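Putative molybdenum cofactor biosynthesis protein D2 (MoaD2) / thiamine S (Mycobacterium smegmatis, PDB 6JC0) probably serves as the small sulfur-carrier subunit of molybdopterin synthase, a ubiquitin-like protein that delivers sulfur during molybdenum cofactor biosynthesis. Local coordinates at residues 13-18 with 81-86. Residues are numbered along the deposited sequence; the frame is centred on the assembly and turned at random.
Sequences YFAAAA and VLPPFA
Tyr-13 ends strand 6-13 beside Val-81 of the parallel strand 77-82, both side chains on the same face of the sheet. Tyr-13 CG lies anti to its carbonyl carbon (chi1 -61°), setting Tyr-13 CD1 alongside Val-81 CG2 at 4.0 Å; its hydroxyl bonds Glu-26, so the buried ring has its polar end satisfied. Phe-14 N gives Val-81 O a weak, bent hydrogen bond (3.3 Å, 133° at the hydrogen), and the same oxygen sits in plane at the phenylalanine ring's edge, with Phe-14 CD1 3.7 Å from Val-81 O. The large ring also reaches Leu-82 CD1 (4.3 Å from Phe-14 CD1) and packs on an apolar side chain of another protein. These neighbouring strands belong to the ubiquitin-like beta-grasp fold of the MoaD/ThiS family; the second runs into the C-terminal tail, which meets the chain of that other protein at Phe-85 and Ala-86. Phe-14 O accepts a hydrogen bond from Ala-17 N, while Pro-83 CG lies against that oxygen, 3.2 Å away. Ala-15, at the N-cap, Ala-16 and Ala-17 point CB toward residues 81-86, their small methyls leaving room for Pro-83 CG at 4.1 to 4.3 Å. Ala-17 CB also meets Val-81 CG1 at 3.7 Å, the branched valine thus touching tyrosine and helix with different methyls.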
loop_
_atom_site.group_PDB
_atom_site.type_symbol
_atom_site.label_atom_id
_atom_site.label_comp_id
_atom_site.label_asym_id
_atom_site.label_seq_id
_atom_site.Cartn_x
_atom_site.Cartn_y
_atom_site.Cartn_z
ATOM N N TYR B 13 -14.331 33.401 -6.929
ATOM C CA TYR B 13 -14.653 32.645 -5.722
ATOM C C TYR B 13 -14.615 31.146 -5.997
ATOM O O TYR B 13 -15.047 30.693 -7.056
ATOM C CB TYR B 13 -16.038 33.029 -5.189
ATOM C CG TYR B 13 -16.187 34.482 -4.804
ATOM C CD1 TYR B 13 -15.776 34.933 -3.557
ATOM C CD2 TYR B 13 -16.748 35.401 -5.684
ATOM C CE1 TYR B 13 -15.914 36.262 -3.197
ATOM C CE2 TYR B 13 -16.886 36.731 -5.333
ATOM C CZ TYR B 13 -16.469 37.155 -4.088
ATOM O OH TYR B 13 -16.600 38.477 -3.731
ATOM N N PHE B 14 -14.120 30.374 -5.037
ATOM C CA PHE B 14 -14.073 28.925 -5.199
ATOM C C PHE B 14 -14.750 28.184 -4.056
ATOM O O PHE B 14 -14.739 28.638 -2.906
ATOM C CB PHE B 14 -12.624 28.459 -5.348
ATOM C CG PHE B 14 -12.011 28.848 -6.652
ATOM C CD1 PHE B 14 -11.362 30.063 -6.789
ATOM C CD2 PHE B 14 -12.126 28.021 -7.757
ATOM C CE1 PHE B 14 -10.817 30.435 -7.996
ATOM C CE2 PHE B 14 -11.581 28.388 -8.969
ATOM C CZ PHE B 14 -10.926 29.596 -9.088
ATOM N N ALA B 15 -15.349 27.048 -4.404
ATOM C CA ALA B 15 -15.983 26.132 -3.458
ATOM C C ALA B 15 -16.900 26.845 -2.473
ATOM O O ALA B 15 -17.868 27.490 -2.876
ATOM C CB ALA B 15 -14.925 25.337 -2.714
ATOM N N ALA B 16 -16.581 26.734 -1.186
ATOM C CA ALA B 16 -17.406 27.324 -0.136
ATOM C C ALA B 16 -17.571 28.836 -0.301
ATOM O O ALA B 16 -18.621 29.381 0.026
ATOM C CB ALA B 16 -16.823 27.010 1.234
ATOM N N ALA B 17 -16.539 29.510 -0.799
ATOM C CA ALA B 17 -16.619 30.953 -1.014
ATOM C C ALA B 17 -17.644 31.282 -2.096
ATOM O O ALA B 17 -18.500 32.156 -1.913
ATOM C CB ALA B 17 -15.248 31.517 -1.380
ATOM N N ALA B 18 -17.561 30.572 -3.219
ATOM C CA ALA B 18 -18.527 30.727 -4.302
ATOM C C ALA B 18 -19.936 30.436 -3.816
ATOM O O ALA B 18 -20.885 31.129 -4.185
ATOM C CB ALA B 18 -18.173 29.815 -5.477
ATOM N N VAL B 81 -10.168 33.580 -4.412
ATOM C CA VAL B 81 -10.522 33.295 -3.027
ATOM C C VAL B 81 -10.577 31.787 -2.776
ATOM O O VAL B 81 -11.474 31.096 -3.273
ATOM C CB VAL B 81 -11.885 33.920 -2.655
ATOM C CG1 VAL B 81 -12.213 33.633 -1.202
ATOM C CG2 VAL B 81 -11.870 35.416 -2.916
ATOM N N LEU B 82 -9.626 31.287 -1.988
ATOM C CA LEU B 82 -9.440 29.849 -1.803
ATOM C C LEU B 82 -9.736 29.391 -0.376
ATOM O O LEU B 82 -8.991 29.712 0.548
ATOM C CB LEU B 82 -8.002 29.445 -2.170
ATOM C CG LEU B 82 -7.631 29.158 -3.629
ATOM C CD1 LEU B 82 -7.791 30.382 -4.504
ATOM C CD2 LEU B 82 -6.207 28.619 -3.725
ATOM N N PRO B 83 -10.820 28.623 -0.192
ATOM C CA PRO B 83 -11.106 28.032 1.120
ATOM C C PRO B 83 -10.046 27.005 1.496
ATOM O O PRO B 83 -9.266 26.604 0.626
ATOM C CB PRO B 83 -12.476 27.362 0.921
ATOM C CG PRO B 83 -13.062 28.038 -0.278
ATOM C CD PRO B 83 -11.883 28.333 -1.165
ATOM N N PRO B 84 -10.002 26.592 2.773
ATOM C CA PRO B 84 -9.099 25.504 3.158
ATOM C C PRO B 84 -9.318 24.284 2.270
ATOM O O PRO B 84 -10.458 23.991 1.904
ATOM C CB PRO B 84 -9.492 25.217 4.608
ATOM C CG PRO B 84 -10.019 26.518 5.102
ATOM C CD PRO B 84 -10.745 27.123 3.928
ATOM N N PHE B 85 -8.236 23.602 1.910
ATOM C CA PHE B 85 -8.323 22.486 0.979
ATOM C C PHE B 85 -9.012 21.296 1.634
ATOM O O PHE B 85 -9.037 21.178 2.859
ATOM C CB PHE B 85 -6.932 22.087 0.476
ATOM C CG PHE B 85 -6.235 23.167 -0.311
ATOM C CD1 PHE B 85 -6.933 24.269 -0.779
ATOM C CD2 PHE B 85 -4.879 23.069 -0.594
ATOM C CE1 PHE B 85 -6.293 25.260 -1.506
ATOM C CE2 PHE B 85 -4.235 24.054 -1.323
ATOM C CZ PHE B 85 -4.942 25.152 -1.778
ATOM N N ALA B 86 -9.578 20.423 0.811
ATOM C CA ALA B 86 -10.271 19.238 1.304
ATOM C C ALA B 86 -10.359 18.201 0.202
ATOM O O ALA B 86 -11.408 18.017 -0.409
ATOM C CB ALA B 86 -11.657 19.597 1.809
#